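Local coordinates for trans-4-hydroxy-L-proline dehydratase (Clostridioides difficile 70-100-2010, PDB 6VXC), which catalyses, as a glycyl radical enzyme, the dehydration of trans-4-hydroxy-L-proline to (S)-1-pyrroline-5-carboxylate during anaerobic hydroxyproline breakdown, at residues P623-D628 with E690-E695; L722-F727 with I802-Q807. All blocks are in the same frame, centred on the assembly; numbering follows the deposited sequence.

Contact 1 of 2, residues P623-D628 with E690-E695; sequences PKYGND and EGISPE
The phenol of Y625 donates from OH to the backbone O of I692 over 2.8 Å, the one direct hydrogen bond between 623-628 and 690-695. It lies in the carbonyl plane at a C=O...OH angle of 149°, and the acceptor in turn lies near the plane of the ring at its edge, CE2 being 3.3 Å from I692 O. The carbonyl of S693 borders the same edge, its O 3.8 Å from Y625 CE2. With CG anti to the backbone N (chi1 167°), the ring extends from its own loop to the type II' turn E690-S693. That turn is closed by S693 N bonding to E690 O, and S693 OG reaches the syn side of E690 OE1 at 2.6 Å, tilted out of the carboxylate plane. At the other end of the contact a water bridges the backbones, giving a hydrogen to Y625 O and accepting one from E695 N at 2.9 Å. The P694 ring packs between these polar links, its CG 4.4 Å from G626 CA. Both segments are loops: 623-628 joins helices 612-620 and 630-647, while 690-695 precedes helix 703-711, whose S709 and C710 touch Y625, and T579 of helix 575-591 also packs against the tyrosine.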
ATOM      1  N   PRO A 623      25.676 -22.562  -1.532  1.00 16.57           N
ATOM      2  CA  PRO A 623      24.306 -22.720  -1.034  1.00 13.19           C
ATOM      3  C   PRO A 623      23.489 -21.446  -1.229  1.00 13.18           C
ATOM      4  O   PRO A 623      24.024 -20.337  -1.236  1.00 14.86           O
ATOM      5  CB  PRO A 623      24.509 -23.040   0.454  1.00 11.12           C
ATOM      6  CG  PRO A 623      25.864 -23.576   0.544  1.00 12.26           C
ATOM      7  CD  PRO A 623      26.675 -22.838  -0.484  1.00 12.76           C
ATOM      8  N   LYS A 624      22.175 -21.621  -1.400  1.00 12.52           N
ATOM      9  CA  LYS A 624      21.262 -20.527  -1.719  1.00 10.23           C
ATOM     10  C   LYS A 624      19.981 -20.599  -0.891  1.00 11.30           C
ATOM     11  O   LYS A 624      19.410 -21.673  -0.683  1.00 13.06           O
ATOM     12  CB  LYS A 624      20.882 -20.540  -3.207  1.00 12.86           C
ATOM     13  CG  LYS A 624      22.038 -20.321  -4.209  1.00 12.83           C
ATOM     14  CD  LYS A 624      22.570 -18.910  -4.198  1.00 12.20           C
ATOM     15  CE  LYS A 624      23.733 -18.738  -5.193  1.00 10.84           C
ATOM     16  NZ  LYS A 624      24.334 -17.385  -5.065  1.00 12.56           N
ATOM     17  N   TYR A 625      19.499 -19.434  -0.482  1.00 10.90           N
ATOM     18  CA  TYR A 625      18.208 -19.325   0.176  1.00  8.31           C
ATOM     19  C   TYR A 625      17.081 -19.774  -0.753  1.00 10.77           C
ATOM     20  O   TYR A 625      17.100 -19.508  -1.954  1.00 11.23           O
ATOM     21  CB  TYR A 625      18.017 -17.874   0.602  1.00 11.20           C
ATOM     22  CG  TYR A 625      16.636 -17.474   1.018  1.00  9.62           C
ATOM     23  CD1 TYR A 625      16.082 -17.955   2.199  1.00  9.58           C
ATOM     24  CD2 TYR A 625      15.903 -16.586   0.250  1.00  9.76           C
ATOM     25  CE1 TYR A 625      14.836 -17.571   2.601  1.00 10.49           C
ATOM     26  CE2 TYR A 625      14.639 -16.162   0.658  1.00  9.46           C
ATOM     27  CZ  TYR A 625      14.109 -16.675   1.829  1.00 11.84           C
ATOM     28  OH  TYR A 625      12.851 -16.308   2.243  1.00 12.62           O
ATOM     29  N   GLY A 626      16.082 -20.444  -0.185  1.00 10.98           N
ATOM     30  CA  GLY A 626      14.952 -20.924  -0.961  1.00 12.07           C
ATOM     31  C   GLY A 626      15.054 -22.365  -1.425  1.00 11.36           C
ATOM     32  O   GLY A 626      14.264 -22.796  -2.272  1.00 11.90           O
ATOM     33  N   ASN A 627      15.971 -23.141  -0.866  1.00 13.19           N
ATOM     34  CA  ASN A 627      16.117 -24.542  -1.229  1.00 10.94           C
ATOM     35  C   ASN A 627      15.928 -25.454  -0.032  1.00 14.05           C
ATOM     36  O   ASN A 627      16.277 -26.635  -0.094  1.00 16.17           O
ATOM     37  CB  ASN A 627      17.480 -24.774  -1.880  1.00 12.71           C
ATOM     38  CG  ASN A 627      17.617 -24.021  -3.169  1.00 12.75           C
ATOM     39  OD1 ASN A 627      17.102 -24.453  -4.198  1.00 13.86           O
ATOM     40  ND2 ASN A 627      18.279 -22.882  -3.126  1.00 11.90           N
ATOM     41  N   ASP A 628      15.343 -24.937   1.045  1.00 10.67           N
ATOM     42  CA  ASP A 628      15.261 -25.671   2.298  1.00 13.75           C
ATOM     43  C   ASP A 628      16.649 -26.136   2.737  1.00 15.31           C
ATOM     44  O   ASP A 628      16.817 -27.214   3.303  1.00 18.88           O
ATOM     45  CB  ASP A 628      14.294 -26.857   2.199  1.00 14.01           C
ATOM     46  CG  ASP A 628      13.931 -27.411   3.557  1.00 18.38           C
ATOM     47  OD1 ASP A 628      14.053 -26.669   4.566  1.00 18.37           O
ATOM     48  OD2 ASP A 628      13.575 -28.596   3.618  1.00 18.50           O
ATOM     49  N   GLU A 690      12.948  -9.470  -4.578  1.00 13.54           N
ATOM     50  CA  GLU A 690      11.656  -8.885  -4.223  1.00 11.68           C
ATOM     51  C   GLU A 690      10.999  -9.637  -3.066  1.00 12.83           C
ATOM     52  O   GLU A 690      11.038 -10.869  -3.006  1.00 17.46           O
ATOM     53  CB  GLU A 690      10.718  -8.836  -5.445  1.00 11.25           C
ATOM     54  CG  GLU A 690      10.863  -9.991  -6.427  1.00 16.15           C
ATOM     55  CD  GLU A 690      10.156 -11.285  -6.045  1.00 15.34           C
ATOM     56  OE1 GLU A 690       9.245 -11.268  -5.192  1.00 19.35           O
ATOM     57  OE2 GLU A 690      10.549 -12.338  -6.592  1.00 18.92           O
ATOM     58  N   GLY A 691      10.395  -8.882  -2.151  1.00 12.80           N
ATOM     59  CA  GLY A 691       9.765  -9.459  -0.970  1.00 12.22           C
ATOM     60  C   GLY A 691      10.726 -10.344  -0.208  1.00 14.57           C
ATOM     61  O   GLY A 691      11.907 -10.031  -0.078  1.00 14.15           O
ATOM     62  N   ILE A 692      10.227 -11.481   0.279  1.00 12.97           N
ATOM     63  CA  ILE A 692      11.072 -12.521   0.860  1.00  9.88           C
ATOM     64  C   ILE A 692      11.319 -13.647  -0.144  1.00 11.69           C
ATOM     65  O   ILE A 692      11.703 -14.758   0.243  1.00 13.93           O
ATOM     66  CB  ILE A 692      10.496 -13.075   2.178  1.00 10.70           C
ATOM     67  CG1 ILE A 692       9.166 -13.809   1.929  1.00 10.58           C
ATOM     68  CG2 ILE A 692      10.421 -11.975   3.257  1.00 10.65           C
ATOM     69  CD1 ILE A 692       8.681 -14.644   3.090  1.00  9.40           C
ATOM     70  N   SER A 693      11.124 -13.371  -1.425  1.00 11.64           N
ATOM     71  CA  SER A 693      11.302 -14.365  -2.467  1.00 10.79           C
ATOM     72  C   SER A 693      12.785 -14.692  -2.633  1.00 12.47           C
ATOM     73  O   SER A 693      13.650 -13.923  -2.218  1.00 13.27           O
ATOM     74  CB  SER A 693      10.755 -13.847  -3.801  1.00 10.94           C
ATOM     75  OG  SER A 693       9.429 -13.349  -3.689  1.00 12.09           O
ATOM     76  N   PRO A 694      13.099 -15.828  -3.253  1.00 11.03           N
ATOM     77  CA  PRO A 694      14.501 -16.151  -3.553  1.00 10.36           C
ATOM     78  C   PRO A 694      15.104 -15.190  -4.568  1.00 12.49           C
ATOM     79  O   PRO A 694      14.406 -14.534  -5.339  1.00 14.44           O
ATOM     80  CB  PRO A 694      14.428 -17.565  -4.133  1.00  8.99           C
ATOM     81  CG  PRO A 694      13.075 -18.105  -3.703  1.00 11.54           C
ATOM     82  CD  PRO A 694      12.174 -16.911  -3.619  1.00 11.02           C
ATOM     83  N   GLU A 695      16.433 -15.132  -4.562  1.00 13.46           N
ATOM     84  CA  GLU A 695      17.188 -14.406  -5.571  1.00 14.28           C
ATOM     85  C   GLU A 695      17.000 -15.056  -6.943  1.00 14.24           C
ATOM     86  O   GLU A 695      16.606 -16.215  -7.059  1.00 16.28           O
ATOM     87  CB  GLU A 695      18.681 -14.377  -5.219  1.00 15.53           C
ATOM     88  CG  GLU A 695      19.219 -13.030  -4.720  1.00 16.12           C
ATOM     89  CD  GLU A 695      19.501 -12.033  -5.849  1.00 21.47           C
ATOM     90  OE1 GLU A 695      18.964 -12.215  -6.960  1.00 23.49           O
ATOM     91  OE2 GLU A 695      20.263 -11.069  -5.626  1.00 17.48           O
TER
HETATM   92  O   HOH W   1      17.999 -17.252  -3.384  1.00 14.94           O

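Contact 2 of 2, residues L722-F727 with I802-Q807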
ATOM      1  N   LEU A 722       6.058 -10.528   2.137  1.00  9.69           N
ATOM      2  CA  LEU A 722       5.543 -10.662   0.781  1.00 10.11           C
ATOM      3  C   LEU A 722       6.280 -11.780   0.047  1.00  9.52           C
ATOM      4  O   LEU A 722       7.503 -11.727  -0.101  1.00 10.62           O
ATOM      5  CB  LEU A 722       5.691  -9.339   0.039  1.00  9.40           C
ATOM      6  CG  LEU A 722       4.909  -9.217  -1.263  1.00  9.67           C
ATOM      7  CD1 LEU A 722       4.673  -7.733  -1.543  1.00 10.48           C
ATOM      8  CD2 LEU A 722       5.631  -9.878  -2.411  1.00 11.20           C
ATOM      9  N   LEU A 723       5.546 -12.777  -0.435  1.00  9.89           N
ATOM     10  CA  LEU A 723       6.143 -13.871  -1.201  1.00  7.83           C
ATOM     11  C   LEU A 723       5.483 -13.982  -2.570  1.00  9.63           C
ATOM     12  O   LEU A 723       4.293 -14.293  -2.656  1.00 10.86           O
ATOM     13  CB  LEU A 723       6.036 -15.207  -0.455  1.00  9.05           C
ATOM     14  CG  LEU A 723       6.524 -16.448  -1.243  1.00  9.48           C
ATOM     15  CD1 LEU A 723       7.982 -16.295  -1.656  1.00  9.12           C
ATOM     16  CD2 LEU A 723       6.355 -17.730  -0.444  1.00  8.63           C
ATOM     17  N   ASN A 724       6.273 -13.769  -3.634  1.00  9.64           N
ATOM     18  CA  ASN A 724       5.887 -14.050  -5.016  1.00  9.67           C
ATOM     19  C   ASN A 724       6.309 -15.461  -5.402  1.00  9.40           C
ATOM     20  O   ASN A 724       7.434 -15.878  -5.123  1.00 11.25           O
ATOM     21  CB  ASN A 724       6.566 -13.105  -6.006  1.00  9.36           C
ATOM     22  CG  ASN A 724       5.904 -11.772  -6.110  1.00 10.87           C
ATOM     23  OD1 ASN A 724       6.565 -10.727  -6.007  1.00 16.54           O
ATOM     24  ND2 ASN A 724       4.604 -11.779  -6.300  1.00 10.61           N
ATOM     25  N   GLN A 725       5.409 -16.185  -6.062  1.00 10.04           N
ATOM     26  CA  GLN A 725       5.740 -17.441  -6.724  1.00  8.08           C
ATOM     27  C   GLN A 725       5.105 -17.443  -8.106  1.00 10.19           C
ATOM     28  O   GLN A 725       4.113 -16.752  -8.352  1.00 12.00           O
ATOM     29  CB  GLN A 725       5.291 -18.666  -5.913  1.00  9.99           C
ATOM     30  CG  GLN A 725       6.183 -19.023  -4.693  1.00  8.57           C
ATOM     31  CD  GLN A 725       7.582 -19.488  -5.090  1.00  9.70           C
ATOM     32  OE1 GLN A 725       7.776 -20.641  -5.461  1.00 11.90           O
ATOM     33  NE2 GLN A 725       8.562 -18.593  -4.996  1.00 12.05           N
ATOM     34  N   ARG A 726       5.706 -18.208  -9.010  1.00 11.21           N
ATOM     35  CA  ARG A 726       5.321 -18.240 -10.411  1.00 12.04           C
ATOM     36  C   ARG A 726       5.262 -19.687 -10.885  1.00 11.99           C
ATOM     37  O   ARG A 726       6.158 -20.474 -10.580  1.00 15.19           O
ATOM     38  CB  ARG A 726       6.313 -17.431 -11.252  1.00 13.68           C
ATOM     39  CG  ARG A 726       6.159 -17.619 -12.722  1.00 13.93           C
ATOM     40  CD  ARG A 726       7.339 -17.061 -13.479  1.00 13.98           C
ATOM     41  NE  ARG A 726       7.308 -17.549 -14.850  1.00 14.69           N
ATOM     42  CZ  ARG A 726       8.269 -17.371 -15.743  1.00 17.13           C
ATOM     43  NH1 ARG A 726       9.371 -16.703 -15.430  1.00 15.81           N
ATOM     44  NH2 ARG A 726       8.112 -17.867 -16.962  1.00 21.58           N
ATOM     45  N   PHE A 727       4.220 -20.033 -11.639  1.00 14.72           N
ATOM     46  CA  PHE A 727       4.031 -21.391 -12.132  1.00 14.39           C
ATOM     47  C   PHE A 727       3.968 -21.416 -13.650  1.00 13.66           C
ATOM     48  O   PHE A 727       3.385 -20.527 -14.276  1.00 13.79           O
ATOM     49  CB  PHE A 727       2.749 -22.012 -11.596  1.00 13.07           C
ATOM     50  CG  PHE A 727       2.782 -22.251 -10.137  1.00 18.08           C
ATOM     51  CD1 PHE A 727       3.675 -23.150  -9.595  1.00 21.51           C
ATOM     52  CD2 PHE A 727       1.908 -21.589  -9.300  1.00 23.95           C
ATOM     53  CE1 PHE A 727       3.718 -23.354  -8.238  1.00 22.05           C
ATOM     54  CE2 PHE A 727       1.941 -21.808  -7.947  1.00 23.75           C
ATOM     55  CZ  PHE A 727       2.852 -22.682  -7.421  1.00 20.22           C
ATOM     56  N   ILE A 802      10.119 -11.505 -15.551  1.00 12.09           N
ATOM     57  CA  ILE A 802      10.390 -12.610 -16.462  1.00 12.35           C
ATOM     58  C   ILE A 802      11.446 -13.552 -15.895  1.00 14.01           C
ATOM     59  O   ILE A 802      11.442 -14.751 -16.192  1.00 13.40           O
ATOM     60  CB  ILE A 802      10.828 -12.068 -17.840  1.00 12.81           C
ATOM     61  CG1 ILE A 802       9.676 -11.323 -18.520  1.00 16.19           C
ATOM     62  CG2 ILE A 802      11.351 -13.206 -18.701  1.00 16.12           C
ATOM     63  CD1 ILE A 802      10.089 -10.489 -19.734  1.00 17.29           C
ATOM     64  N   GLY A 803      12.398 -13.020 -15.130  1.00 14.20           N
ATOM     65  CA  GLY A 803      13.456 -13.814 -14.544  1.00 14.10           C
ATOM     66  C   GLY A 803      13.066 -14.590 -13.310  1.00 15.95           C
ATOM     67  O   GLY A 803      13.857 -15.421 -12.852  1.00 16.81           O
ATOM     68  N   ARG A 804      11.864 -14.370 -12.775  1.00 14.19           N
ATOM     69  CA  ARG A 804      11.444 -15.122 -11.600  1.00 14.93           C
ATOM     70  C   ARG A 804      11.321 -16.604 -11.955  1.00 13.93           C
ATOM     71  O   ARG A 804      11.053 -16.968 -13.097  1.00 16.95           O
ATOM     72  CB  ARG A 804      10.127 -14.571 -11.041  1.00 13.84           C
ATOM     73  CG  ARG A 804      10.221 -13.136 -10.530  1.00 12.18           C
ATOM     74  CD  ARG A 804       8.868 -12.604 -10.068  1.00 12.95           C
ATOM     75  NE  ARG A 804       8.890 -11.177  -9.748  1.00 11.64           N
ATOM     76  CZ  ARG A 804       7.814 -10.476  -9.391  1.00 13.38           C
ATOM     77  NH1 ARG A 804       6.623 -11.065  -9.302  1.00 12.43           N
ATOM     78  NH2 ARG A 804       7.926  -9.186  -9.119  1.00 12.31           N
ATOM     79  N   THR A 805      11.574 -17.463 -10.974  1.00 16.05           N
ATOM     80  CA  THR A 805      11.668 -18.896 -11.240  1.00 15.42           C
ATOM     81  C   THR A 805      10.329 -19.463 -11.698  1.00 14.79           C
ATOM     82  O   THR A 805       9.304 -19.246 -11.057  1.00 12.20           O
ATOM     83  CB  THR A 805      12.159 -19.617  -9.995  1.00 12.62           C
ATOM     84  OG1 THR A 805      13.378 -19.001  -9.567  1.00 16.81           O
ATOM     85  CG2 THR A 805      12.428 -21.103 -10.305  1.00 16.02           C
ATOM     86  N   GLU A 806      10.331 -20.176 -12.823  1.00 16.33           N
ATOM     87  CA  GLU A 806       9.101 -20.808 -13.291  1.00 15.68           C
ATOM     88  C   GLU A 806       8.971 -22.155 -12.583  1.00 13.56           C
ATOM     89  O   GLU A 806       9.714 -23.089 -12.874  1.00 16.03           O
ATOM     90  CB  GLU A 806       9.090 -20.949 -14.814  1.00 17.48           C
ATOM     91  CG  GLU A 806       7.730 -21.420 -15.380  1.00 18.40           C
ATOM     92  CD  GLU A 806       7.672 -21.438 -16.917  1.00 23.92           C
ATOM     93  OE1 GLU A 806       6.972 -20.592 -17.522  1.00 26.35           O
ATOM     94  OE2 GLU A 806       8.322 -22.309 -17.512  1.00 27.88           O
ATOM     95  N   GLN A 807       8.062 -22.247 -11.616  1.00 14.03           N
ATOM     96  CA  GLN A 807       7.968 -23.452 -10.802  1.00 15.43           C
ATOM     97  C   GLN A 807       7.123 -24.523 -11.484  1.00 15.64           C
ATOM     98  O   GLN A 807       6.217 -24.230 -12.266  1.00 16.21           O
ATOM     99  CB  GLN A 807       7.377 -23.141  -9.426  1.00 15.07           C
ATOM    100  CG  GLN A 807       8.143 -22.063  -8.649  1.00 14.17           C
ATOM    101  CD  GLN A 807       9.456 -22.557  -8.051  1.00 11.38           C
ATOM    102  OE1 GLN A 807      10.116 -23.462  -8.587  1.00 15.07           O
ATOM    103  NE2 GLN A 807       9.841 -21.962  -6.935  1.00 12.20           N
TER
HETATM  104  O   HOH W   2       8.682 -18.350  -8.653  1.00 10.04           O
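Charge and carbonyl interactions centre on R726, whose extended chain, started by CG anti to the backbone N (chi1 169°), runs past the backbone of 802-807. NH1 has two weak hydrogen bonds, to the carbonyl O atoms of I802 and R804, each 2.9 Å; I802 O lies near the guanidinium plane. NH2 forms a salt bridge with E806 OE1 at 3.0 Å, its hydrogen bond weak because it is bent to 129°, while E806 CB sits 3.7 Å above the centre of one guanidinium face. The neutral hydrogen bonds lie further along: Q807 N donates to R726 O at 2.8 Å, and Q807 NE2 reaches an in-plane lone pair of Q725 OE1 at 2.9 Å. Q725 NE2 returns to its neighbour's carbonyl, N724 O, which helps fix the rotation of that amide. A water donates to T805 O and weakly accepts from R726 N. Nonpolar contact comes from Q807 CB against F727 CD1, 3.7 Å apart. One guanidinium face of R804 lies toward the N724 side chain, while its NH2 bonds V783 O. A single beta bridge, F727 with Q807, marked by the Q807 N to R726 O bond, docks the C-terminal tail on strand 724-726, an outermost strand of the mixed sheet in the glycine radical domain.

Both contacts are largely buried, but contact 2 buries 494 Å² against 178 Å² in contact 1, both sides summed, and reaches solvent at E806, which is exposed. Contact 1 joins two loops through neutral chemistry, a phenol, a proline and one water; contact 2 pairs a strand with the C-terminal tail and adds a salt bridge and a beta bridge. Their centres are 11 Å apart, and they meet directly: I692 N probably bonds L722 O at 2.8 Å, and S693 OG probably bonds N724 N. Contact 1 joins the pyruvate formate lyase-like part of the chain to the glycine radical part, whereas contact 2 stays within the latter. Between side chains, N724 lies about 9 Å and I692 about 12 Å from C454, by similarity the cysteine radical residue.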